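Local coordinates for protein 1-carboxybiuret hydrolase subunit AtzE (Pseudomonas sp., PDB 6C62) that hydrolyses 1-carboxybiuret to urea-1,3-dicarboxylate and ammonia, a step of atrazine degradation carried out by this member of the amidase family, at residues G186-F191 with C409-A414; L367-T372 with G427-A432; G81-A86 with L94-A99; D100-Q105 with S195-Y200. All coordinates share one frame; numbering follows the deposited sequence. Where two conformers were deposited one is given.

How the contacts relate
Contacts 1 and 2 lie in the large mixed sheet of the amidase fold; contacts 3 and 4 lie on the same side of the chain's centre, in loops and at the start of helix 102-109. Strand order 185-188, 411-416, 426-432, 366-370 makes contacts 1 and 2 neighbours, their centres 9 Å apart, joined where Val-412 O meets Leu-430 N at 2.8 Å. Along the chain contact 3 closes first. Contacts 3 and 4, centres 12 Å apart, touch through Ala-86 and Tyr-200, and contacts 1 and 4 where Phe-191 CZ packs on Arg-196 NH1. The loop after strand 185-188 thus runs from the sheet to the start of helix 102-109, tying the two regions together.

Contact 1: G186-F191 with C409-A414; sequences GLKPTF and CPVVAA
Lys-188 NZ is gripped by two backbone carbonyls: Cys-409 O across the contact at 2.6 Å, and Pro-189 O of its own segment at 3.1 Å. It stands above the plane of both carbonyls, 47° out of that of Cys-409. CG leaves anti to the backbone N (chi1 -178°), the bend at chi3 (66°) brings CE to 4.1 Å from Val-411 CG2, and a further bend at chi4 turns NZ to the carbonyls. Two carbonyl oxygens on a buried ammonium would tend to favour its charged form. The backbones form an antiparallel pair, strand 186-188 with 411-414. Gly-186 with Ala-413 and Lys-188 with Val-411 are the hydrogen-bonded pairs, and the shortest of their four bonds is Ala-413 N to Gly-186 O, 2.7 Å. Between them, Leu-187 faces Val-412 in a non-hydrogen-bonded pair, with Leu-187 CD1 3.9 Å from Val-412 CG2 on the sheet face opposite to Lys-188. Past the strand, Thr-190 lies beside Pro-410, its OG1 3.5 Å from Pro-410 CD, while that hydroxyl is bonded to the backbone N of Trp-435. Lys-188 is about 9 Å, side chain to side chain, from Ser-174, the probable acyl-ester nucleophile by similarity. The pair belongs to the central mixed sheet of the amidase fold: strand 208-213 flanks Leu-187 and strand 426-432 flanks Val-412. Helix 437-449 packs on Val-412, and helix 176-182 lies against Lys-188, Val-411 and Ala-413.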
loop_
_atom_site.group_PDB
_atom_site.type_symbol
_atom_site.label_atom_id
_atom_site.label_comp_id
_atom_site.label_asym_id
_atom_site.label_seq_id
_atom_site.Cartn_x
_atom_site.Cartn_y
_atom_site.Cartn_z
ATOM N N GLY A 186 13.408 26.048 -5.015
ATOM C CA GLY A 186 12.846 24.738 -5.318
ATOM C C GLY A 186 11.463 24.582 -4.715
ATOM O O GLY A 186 11.141 25.213 -3.666
ATOM N N LEU A 187 10.647 23.752 -5.375
ATOM C CA LEU A 187 9.348 23.421 -4.921
ATOM C C LEU A 187 9.177 21.914 -4.996
ATOM O O LEU A 187 9.284 21.321 -6.093
ATOM C CB LEU A 187 8.279 24.099 -5.806
ATOM C CG LEU A 187 6.813 23.624 -5.625
ATOM C CD1 LEU A 187 6.297 23.969 -4.250
ATOM C CD2 LEU A 187 5.912 24.216 -6.711
ATOM N N LYS A 188 8.906 21.303 -3.856
ATOM C CA LYS A 188 8.489 19.894 -3.793
ATOM C C LYS A 188 7.021 19.964 -3.515
ATOM O O LYS A 188 6.638 20.291 -2.401
ATOM C CB LYS A 188 9.206 19.172 -2.683
ATOM C CG LYS A 188 8.811 17.704 -2.639
ATOM C CD LYS A 188 9.035 17.002 -1.297
ATOM C CE LYS A 188 8.179 17.512 -0.175
ATOM N NZ LYS A 188 6.765 17.200 -0.413
ATOM N N PRO A 189 6.180 19.744 -4.525
ATOM C CA PRO A 189 4.764 19.807 -4.288
ATOM C C PRO A 189 4.264 18.670 -3.382
ATOM O O PRO A 189 5.049 17.817 -2.923
ATOM C CB PRO A 189 4.139 19.696 -5.701
ATOM C CG PRO A 189 5.282 19.936 -6.641
ATOM C CD PRO A 189 6.447 19.321 -5.906
ATOM N N THR A 190 2.993 18.744 -3.055
ATOM C CA THR A 190 2.328 17.687 -2.268
ATOM C C THR A 190 2.533 16.320 -2.960
ATOM O O THR A 190 2.491 16.220 -4.177
ATOM C CB THR A 190 0.823 17.940 -2.182
ATOM O OG1 THR A 190 0.577 19.230 -1.596
ATOM C CG2 THR A 190 0.139 16.873 -1.404
ATOM N N PHE A 191 2.760 15.260 -2.193
ATOM C CA PHE A 191 2.783 13.928 -2.779
ATOM C C PHE A 191 1.463 13.677 -3.526
ATOM O O PHE A 191 0.364 13.847 -2.971
ATOM C CB PHE A 191 2.980 12.867 -1.696
ATOM C CG PHE A 191 3.209 11.491 -2.248
ATOM C CD1 PHE A 191 4.469 11.102 -2.707
ATOM C CD2 PHE A 191 2.148 10.676 -2.470
ATOM C CE1 PHE A 191 4.671 9.876 -3.304
ATOM C CE2 PHE A 191 2.310 9.429 -3.102
ATOM C CZ PHE A 191 3.603 9.036 -3.536
ATOM N N CYS A 409 4.025 16.630 2.627
ATOM C CA CYS A 409 3.640 18.032 2.716
ATOM C C CYS A 409 4.387 18.851 1.665
ATOM O O CYS A 409 5.565 18.621 1.449
ATOM C CB CYS A 409 4.023 18.592 4.093
ATOM S SG CYS A 409 3.159 17.885 5.478
ATOM N N PRO A 410 3.750 19.836 1.058
ATOM C CA PRO A 410 4.478 20.654 0.108
ATOM C C PRO A 410 5.490 21.595 0.779
ATOM O O PRO A 410 5.295 22.013 1.924
ATOM C CB PRO A 410 3.361 21.453 -0.604
ATOM C CG PRO A 410 2.302 21.590 0.436
ATOM C CD PRO A 410 2.362 20.265 1.207
ATOM N N VAL A 411 6.581 21.913 0.055
ATOM C CA VAL A 411 7.700 22.708 0.586
ATOM C C VAL A 411 8.255 23.581 -0.485
ATOM O O VAL A 411 8.482 23.089 -1.573
ATOM C CB VAL A 411 8.883 21.821 1.083
ATOM C CG1 VAL A 411 10.061 22.671 1.577
ATOM C CG2 VAL A 411 8.445 20.859 2.147
ATOM N N VAL A 412 8.440 24.872 -0.190
ATOM C CA VAL A 412 9.294 25.764 -1.027
ATOM C C VAL A 412 10.608 25.888 -0.286
ATOM O O VAL A 412 10.651 26.161 0.943
ATOM C CB VAL A 412 8.682 27.126 -1.225
ATOM C CG1 VAL A 412 9.673 28.158 -1.769
ATOM C CG2 VAL A 412 7.536 27.042 -2.176
ATOM N N ALA A 413 11.670 25.674 -1.033
ATOM C CA ALA A 413 13.032 25.874 -0.562
ATOM C C ALA A 413 13.533 27.242 -1.069
ATOM O O ALA A 413 13.654 27.477 -2.261
ATOM C CB ALA A 413 13.956 24.775 -1.009
ATOM N N ALA A 414 13.657 28.163 -0.138
ATOM C CA ALA A 414 14.008 29.550 -0.423
ATOM C C ALA A 414 15.514 29.781 -0.152
ATOM O O ALA A 414 15.997 29.463 0.939
ATOM C CB ALA A 414 13.192 30.476 0.460
#

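Contact 2: L367-T372 with G427-A432; sequences LIAPAT and GVQLIA
With CG anti to its carbonyl carbon (chi1 -61°) and the chain extended beyond it (chi2 -173°), Gln-429 reaches over to Pro-370. The two segments are antiparallel neighbours in the central mixed sheet of the amidase fold. Leu-367 with Ile-431 and Ala-369 with Gln-429 are the hydrogen-bonded pairs, and the short bond from Gln-429 N to Ala-369 O measures 2.7 Å. The strand ends at Pro-370, yet Ala-371 N still reaches Gly-427 O at 3.0 Å, approaching from above the carbonyl plane. Ala-371 CB also sits on this oxygen, at 3.4 Å. In the conformer given for Val-428, its CG2 lies near Ile-368 CG2. Helix 270-283 packs over Ile-368 and Pro-370. The Gln-429 amide is held at both ends, OE1 by Arg-176 NH1 and NE2 additionally by Leu-400 O, which fixes its rotation. Across the strands, Gln-429 NE2 gives Pro-370 O a hydrogen bond of 2.9 Å that lies close to the amide plane, with an N-H...O angle of 159°.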
loop_
_atom_site.group_PDB
_atom_site.type_symbol
_atom_site.label_atom_id
_atom_site.label_comp_id
_atom_site.label_asym_id
_atom_site.label_seq_id
_atom_site.Cartn_x
_atom_site.Cartn_y
_atom_site.Cartn_z
ATOM N N LEU A 367 5.176 26.224 8.490
ATOM C CA LEU A 367 6.238 25.925 9.451
ATOM C C LEU A 367 7.579 26.051 8.764
ATOM O O LEU A 367 7.707 25.672 7.596
ATOM C CB LEU A 367 6.065 24.544 10.085
ATOM C CG LEU A 367 4.741 24.406 10.887
ATOM C CD1 LEU A 367 4.438 22.960 11.231
ATOM C CD2 LEU A 367 4.828 25.200 12.188
ATOM N N ILE A 368 8.575 26.581 9.486
ATOM C CA ILE A 368 9.876 26.883 8.925
ATOM C C ILE A 368 10.968 25.991 9.511
ATOM O O ILE A 368 11.093 25.818 10.729
ATOM C CB ILE A 368 10.277 28.328 9.264
ATOM C CG1 ILE A 368 9.206 29.295 8.812
ATOM C CG2 ILE A 368 11.593 28.672 8.568
ATOM C CD1 ILE A 368 9.500 30.686 9.364
ATOM N N ALA A 369 11.802 25.476 8.640
ATOM C CA ALA A 369 12.978 24.718 9.028
ATOM C C ALA A 369 14.120 24.969 8.076
ATOM O O ALA A 369 13.908 25.468 6.984
ATOM C CB ALA A 369 12.619 23.232 9.023
ATOM N N PRO A 370 15.342 24.582 8.452
ATOM C CA PRO A 370 16.404 24.680 7.469
ATOM C C PRO A 370 16.288 23.543 6.482
ATOM O O PRO A 370 15.690 22.507 6.785
ATOM C CB PRO A 370 17.700 24.570 8.301
ATOM C CG PRO A 370 17.279 24.372 9.749
ATOM C CD PRO A 370 15.813 24.011 9.731
ATOM N N ALA A 371 16.804 23.760 5.286
ATOM C CA ALA A 371 16.822 22.731 4.250
ATOM C C ALA A 371 17.942 21.715 4.384
ATOM O O ALA A 371 17.773 20.525 4.031
ATOM C CB ALA A 371 16.890 23.386 2.880
ATOM N N THR A 372 19.116 22.156 4.813
ATOM C CA THR A 372 20.258 21.267 4.988
ATOM C C THR A 372 20.957 21.671 6.288
ATOM O O THR A 372 20.801 22.825 6.720
ATOM C CB THR A 372 21.261 21.389 3.804
ATOM O OG1 THR A 372 21.563 22.774 3.559
ATOM C CG2 THR A 372 20.713 20.773 2.577
ATOM N N GLY A 427 19.491 26.972 2.287
ATOM C CA GLY A 427 18.089 27.156 2.032
ATOM C C GLY A 427 17.235 27.040 3.279
ATOM O O GLY A 427 17.648 26.409 4.285
ATOM N N VAL A 428 16.036 27.627 3.192
ATOM C CA VAL A 428 15.023 27.451 4.209
ATOM C C VAL A 428 13.813 26.733 3.617
ATOM O O VAL A 428 13.322 27.118 2.544
ATOM C CB VAL A 428 14.632 28.836 4.804
ATOM C CG1 VAL A 428 13.878 29.684 3.822
ATOM C CG2 VAL A 428 13.748 28.665 6.004
ATOM N N GLN A 429 13.300 25.732 4.340
ATOM C CA GLN A 429 12.046 25.054 3.974
ATOM C C GLN A 429 10.854 25.850 4.528
ATOM O O GLN A 429 10.790 26.132 5.742
ATOM C CB GLN A 429 11.984 23.645 4.569
ATOM C CG GLN A 429 13.075 22.690 4.122
ATOM C CD GLN A 429 12.843 21.270 4.615
ATOM O OE1 GLN A 429 12.113 20.502 3.967
ATOM N NE2 GLN A 429 13.487 20.881 5.733
ATOM N N LEU A 430 9.925 26.186 3.645
ATOM C CA LEU A 430 8.624 26.745 4.010
ATOM C C LEU A 430 7.598 25.643 3.744
ATOM O O LEU A 430 7.330 25.277 2.588
ATOM C CB LEU A 430 8.358 27.976 3.167
ATOM C CG LEU A 430 9.474 29.056 3.185
ATOM C CD1 LEU A 430 9.225 30.088 2.129
ATOM C CD2 LEU A 430 9.569 29.691 4.530
ATOM N N ILE A 431 7.085 25.051 4.818
ATOM C CA ILE A 431 6.340 23.784 4.781
ATOM C C ILE A 431 4.903 24.130 5.072
ATOM O O ILE A 431 4.620 24.844 6.043
ATOM C CB ILE A 431 6.817 22.794 5.851
ATOM C CG1 ILE A 431 8.331 22.634 5.811
ATOM C CG2 ILE A 431 6.170 21.438 5.711
ATOM C CD1 ILE A 431 8.970 22.094 7.058
ATOM N N ALA A 432 3.995 23.605 4.273
ATOM C CA ALA A 432 2.560 23.749 4.519
ATOM C C ALA A 432 1.869 22.398 4.515
ATOM O O ALA A 432 2.475 21.359 4.205
ATOM C CB ALA A 432 1.956 24.671 3.456
#

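Contact 3: G81-A86 with L94-A99; sequences GVTTLA and LPPARA
Thr-83 OG1 donates to Leu-94 O at 2.8 Å, and its CG2 leans on the same oxygen at 3.4 Å, so the carbonyl meets both branches of the side chain. The first torsion, with OG1 anti to the carbonyl carbon and beside the backbone N (chi1 -74°), aims the hydroxyl at that oxygen, which it approaches 24° out of the carbonyl plane. Ala-97 joins the segments through its backbone: its N donates to Val-82 O at 3.0 Å from well above the carbonyl plane, and its O takes Gly-81 N at 2.9 Å in an almost straight bond. Ala-97 CB rests on Val-82 O, 3.6 Å away. Both segments belong to one long irregular loop between strand 70-74 and helix 102-109, and the bonds draw its two limbs together at the protein surface without forming a regular strand pair. A water bridges the limbs, accepting from Thr-84 N and donating to Pro-95 O. Pro-96 lies against the backbone of the other limb, its CB 3.6 Å from Gly-81 C. The hydroxyl of Thr-84 turns to Asp-78 OD1, and Ala-97 packs on that same aspartate.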
loop_
_atom_site.group_PDB
_atom_site.type_symbol
_atom_site.label_atom_id
_atom_site.label_comp_id
_atom_site.label_asym_id
_atom_site.label_seq_id
_atom_site.Cartn_x
_atom_site.Cartn_y
_atom_site.Cartn_z
ATOM N N GLY A 81 12.844 10.112 -27.998
ATOM C CA GLY A 81 14.000 9.846 -28.814
ATOM C C GLY A 81 15.306 9.712 -28.106
ATOM O O GLY A 81 16.316 9.479 -28.754
ATOM N N VAL A 82 15.310 9.838 -26.776
ATOM C CA VAL A 82 16.546 9.786 -26.006
ATOM C C VAL A 82 16.369 8.654 -24.990
ATOM O O VAL A 82 15.266 8.487 -24.430
ATOM C CB VAL A 82 16.774 11.111 -25.256
ATOM C CG1 VAL A 82 17.945 11.010 -24.299
ATOM C CG2 VAL A 82 16.894 12.285 -26.254
ATOM N N THR A 83 17.420 7.869 -24.786
ATOM C CA THR A 83 17.424 6.832 -23.758
ATOM C C THR A 83 17.515 7.436 -22.358
ATOM O O THR A 83 18.432 8.240 -22.046
ATOM C CB THR A 83 18.597 5.817 -24.029
ATOM O OG1 THR A 83 18.236 4.997 -25.135
ATOM C CG2 THR A 83 18.707 4.824 -22.882
ATOM N N THR A 84 16.565 7.082 -21.517
ATOM C CA THR A 84 16.515 7.640 -20.144
ATOM C C THR A 84 17.575 6.994 -19.246
ATOM O O THR A 84 17.464 5.795 -18.894
ATOM C CB THR A 84 15.117 7.426 -19.539
ATOM O OG1 THR A 84 14.141 7.957 -20.429
ATOM C CG2 THR A 84 15.005 8.098 -18.139
ATOM N N LEU A 85 18.570 7.778 -18.862
ATOM C CA LEU A 85 19.720 7.206 -18.103
ATOM C C LEU A 85 19.483 7.026 -16.613
ATOM O O LEU A 85 20.015 6.095 -16.036
ATOM C CB LEU A 85 20.967 8.072 -18.308
ATOM C CG LEU A 85 21.504 8.185 -19.736
ATOM C CD1 LEU A 85 22.665 9.173 -19.718
ATOM C CD2 LEU A 85 21.896 6.780 -20.254
ATOM N N ALA A 86 18.742 7.959 -15.977
ATOM C CA ALA A 86 18.588 7.986 -14.527
ATOM C C ALA A 86 19.952 7.832 -13.802
ATOM O O ALA A 86 20.083 7.093 -12.831
ATOM C CB ALA A 86 17.614 6.921 -14.080
ATOM N N LEU A 94 18.940 0.566 -23.092
ATOM C CA LEU A 94 17.499 0.455 -23.162
ATOM C C LEU A 94 17.027 1.243 -24.399
ATOM O O LEU A 94 17.688 2.226 -24.795
ATOM C CB LEU A 94 16.818 0.968 -21.883
ATOM C CG LEU A 94 17.065 0.110 -20.591
ATOM C CD1 LEU A 94 16.443 0.779 -19.357
ATOM C CD2 LEU A 94 16.535 -1.314 -20.795
ATOM N N PRO A 95 15.905 0.834 -24.998
ATOM C CA PRO A 95 15.358 1.646 -26.109
ATOM C C PRO A 95 15.108 3.119 -25.783
ATOM O O PRO A 95 14.784 3.444 -24.619
ATOM C CB PRO A 95 14.008 0.950 -26.479
ATOM C CG PRO A 95 14.040 -0.352 -25.775
ATOM C CD PRO A 95 14.962 -0.222 -24.555
ATOM N N PRO A 96 15.269 4.007 -26.750
ATOM C CA PRO A 96 14.923 5.422 -26.507
ATOM C C PRO A 96 13.420 5.586 -26.150
ATOM O O PRO A 96 12.613 4.801 -26.584
ATOM C CB PRO A 96 15.318 6.141 -27.828
ATOM C CG PRO A 96 15.447 5.056 -28.854
ATOM C CD PRO A 96 15.921 3.830 -28.076
ATOM N N ALA A 97 13.107 6.527 -25.268
ATOM C CA ALA A 97 11.736 6.794 -24.863
ATOM C C ALA A 97 10.869 7.092 -26.101
ATOM O O ALA A 97 11.284 7.872 -27.018
ATOM C CB ALA A 97 11.689 7.979 -23.919
ATOM N N ARG A 98 9.695 6.503 -26.113
ATOM C CA ARG A 98 8.739 6.744 -27.197
ATOM C C ARG A 98 7.999 8.053 -27.053
ATOM O O ARG A 98 7.477 8.575 -28.008
ATOM C CB ARG A 98 7.750 5.599 -27.265
ATOM C CG ARG A 98 8.446 4.301 -27.720
ATOM C CD ARG A 98 7.526 3.107 -27.637
ATOM N NE ARG A 98 6.294 3.338 -28.401
ATOM C CZ ARG A 98 5.177 2.613 -28.278
ATOM N NH1 ARG A 98 5.127 1.607 -27.396
ATOM N NH2 ARG A 98 4.102 2.912 -29.025
ATOM N N ALA A 99 7.969 8.616 -25.862
ATOM C CA ALA A 99 7.248 9.865 -25.616
ATOM C C ALA A 99 7.949 10.621 -24.497
ATOM O O ALA A 99 8.630 10.014 -23.714
ATOM C CB ALA A 99 5.796 9.525 -25.205
HETATM O O HOH W 1 14.629 5.104 -22.405
#

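Contact 4: D100-Q105 with S195-Y200; sequences DAVLVQ and SRRGTY
The start of helix 102-109 meets a type II beta turn, Arg-196 to Thr-199, in the loop between strands 185-188 and 208-213. Val-102, the first helical residue after Ala-101 at the N-cap position, gives its N to Arg-197 O at 3.1 Å, tilted 30° from the carbonyl plane. A water extends the link, accepting from Leu-103 N and donating to both Ser-195 O and Arg-197 O, so these two helix-start amides are satisfied by the loop directly or through water. Gly-198, with positive phi (79°), brings its backbone right up to Ala-101, whose CB lies 3.4 Å from Gly-198 O. Just before the turn, Ser-195 O receives Leu-103 CG at 3.5 Å, and Ser-195 OG accepts Arg-197 N at 3.2 Å, closing an ST turn. That hydroxyl is also bonded to Asp-230 OD2, the carboxylate oxygen that forms a salt bridge with Arg-197 NE and helps to hold the guanidinium in place. Thr-199 comes within about 8 Å of Lys-74, side chain to side chain, a residue of the probable charge relay by similarity. With CG1 of Val-102 anti to the backbone N (chi1 171°), its CG2 falls beside that N and sits over the centre of one guanidinium face of Arg-197, 3.4 Å from Arg-197 CZ.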
loop_
_atom_site.group_PDB
_atom_site.type_symbol
_atom_site.label_atom_id
_atom_site.label_comp_id
_atom_site.label_asym_id
_atom_site.label_seq_id
_atom_site.Cartn_x
_atom_site.Cartn_y
_atom_site.Cartn_z
ATOM N N ASP A 100 7.760 11.923 -24.452
ATOM C CA ASP A 100 8.158 12.763 -23.314
ATOM C C ASP A 100 7.390 12.377 -22.060
ATOM O O ASP A 100 6.219 11.956 -22.152
ATOM C CB ASP A 100 7.775 14.227 -23.599
ATOM C CG ASP A 100 8.635 14.881 -24.705
ATOM O OD1 ASP A 100 9.833 14.473 -24.928
ATOM O OD2 ASP A 100 8.124 15.869 -25.297
ATOM N N ALA A 101 8.029 12.534 -20.911
ATOM C CA ALA A 101 7.320 12.494 -19.629
ATOM C C ALA A 101 6.158 13.448 -19.686
ATOM O O ALA A 101 6.228 14.500 -20.303
ATOM C CB ALA A 101 8.247 12.972 -18.528
ATOM N N VAL A 102 5.101 13.109 -18.989
ATOM C CA VAL A 102 3.947 14.017 -18.928
ATOM C C VAL A 102 4.309 15.436 -18.501
ATOM O O VAL A 102 3.799 16.382 -19.075
ATOM C CB VAL A 102 2.836 13.398 -18.008
ATOM C CG1 VAL A 102 1.742 14.371 -17.729
ATOM C CG2 VAL A 102 2.271 12.149 -18.703
ATOM N N LEU A 103 5.173 15.613 -17.486
ATOM C CA LEU A 103 5.507 16.959 -17.106
ATOM C C LEU A 103 6.255 17.771 -18.197
ATOM O O LEU A 103 6.030 19.012 -18.335
ATOM C CB LEU A 103 6.315 16.998 -15.807
ATOM C CG LEU A 103 5.659 16.359 -14.602
ATOM C CD1 LEU A 103 6.453 16.678 -13.387
ATOM C CD2 LEU A 103 4.214 16.841 -14.453
ATOM N N VAL A 104 7.100 17.074 -18.960
ATOM C CA VAL A 104 7.761 17.663 -20.119
ATOM C C VAL A 104 6.733 18.064 -21.179
ATOM O O VAL A 104 6.816 19.194 -21.712
ATOM C CB VAL A 104 8.839 16.720 -20.692
ATOM C CG1 VAL A 104 9.397 17.267 -22.015
ATOM C CG2 VAL A 104 9.930 16.470 -19.658
ATOM N N GLN A 105 5.764 17.178 -21.464
ATOM C CA GLN A 105 4.662 17.483 -22.406
ATOM C C GLN A 105 3.899 18.731 -21.977
ATOM O O GLN A 105 3.575 19.567 -22.800
ATOM C CB GLN A 105 3.638 16.342 -22.529
ATOM C CG GLN A 105 4.175 14.972 -23.010
ATOM C CD GLN A 105 3.185 13.755 -22.946
ATOM O OE1 GLN A 105 1.961 13.868 -22.613
ATOM N NE2 GLN A 105 3.764 12.550 -23.190
ATOM N N SER A 195 2.053 14.557 -11.948
ATOM C CA SER A 195 2.094 13.212 -12.563
ATOM C C SER A 195 3.516 12.708 -12.686
ATOM O O SER A 195 4.432 13.457 -13.129
ATOM C CB SER A 195 1.495 13.237 -13.948
ATOM O OG SER A 195 1.681 11.954 -14.554
ATOM N N ARG A 196 3.709 11.471 -12.322
ATOM C CA ARG A 196 5.039 10.853 -12.382
ATOM C C ARG A 196 5.217 10.023 -13.672
ATOM O O ARG A 196 6.242 9.418 -13.867
ATOM C CB ARG A 196 5.240 9.941 -11.159
ATOM C CG ARG A 196 5.229 10.738 -9.897
ATOM C CD ARG A 196 5.541 9.942 -8.632
ATOM N NE ARG A 196 4.831 8.667 -8.496
ATOM C CZ ARG A 196 4.912 7.889 -7.425
ATOM N NH1 ARG A 196 5.642 8.254 -6.357
ATOM N NH2 ARG A 196 4.264 6.761 -7.392
ATOM N N ARG A 197 4.212 10.018 -14.536
ATOM C CA ARG A 197 4.228 9.188 -15.729
ATOM C C ARG A 197 5.331 9.608 -16.743
ATOM O O ARG A 197 5.530 10.785 -17.047
ATOM C CB ARG A 197 2.837 9.226 -16.380
ATOM C CG ARG A 197 2.765 8.345 -17.632
ATOM C CD ARG A 197 1.364 7.943 -17.979
ATOM N NE ARG A 197 0.470 9.088 -18.226
ATOM C CZ ARG A 197 0.132 9.550 -19.434
ATOM N NH1 ARG A 197 0.632 9.007 -20.511
ATOM N NH2 ARG A 197 -0.768 10.551 -19.564
ATOM N N GLY A 198 6.042 8.591 -17.226
ATOM C CA GLY A 198 7.204 8.768 -18.090
ATOM C C GLY A 198 8.481 9.152 -17.339
ATOM O O GLY A 198 9.317 9.814 -17.920
ATOM N N THR A 199 8.593 8.832 -16.057
ATOM C CA THR A 199 9.818 9.039 -15.314
ATOM C C THR A 199 10.344 7.722 -14.730
ATOM O O THR A 199 9.586 6.762 -14.475
ATOM C CB THR A 199 9.700 10.082 -14.191
ATOM O OG1 THR A 199 8.844 9.595 -13.141
ATOM C CG2 THR A 199 9.148 11.408 -14.768
ATOM N N TYR A 200 11.661 7.655 -14.566
ATOM C CA TYR A 200 12.278 6.452 -13.985
ATOM C C TYR A 200 12.150 6.529 -12.441
ATOM O O TYR A 200 12.639 7.487 -11.812
ATOM C CB TYR A 200 13.744 6.337 -14.461
ATOM C CG TYR A 200 14.289 4.949 -14.194
ATOM C CD1 TYR A 200 14.715 4.595 -12.933
ATOM C CD2 TYR A 200 14.293 3.992 -15.179
ATOM C CE1 TYR A 200 15.151 3.304 -12.682
ATOM C CE2 TYR A 200 14.713 2.681 -14.945
ATOM C CZ TYR A 200 15.165 2.342 -13.706
ATOM O OH TYR A 200 15.642 1.034 -13.460
HETATM O O HOH W 2 5.634 13.191 -15.729
#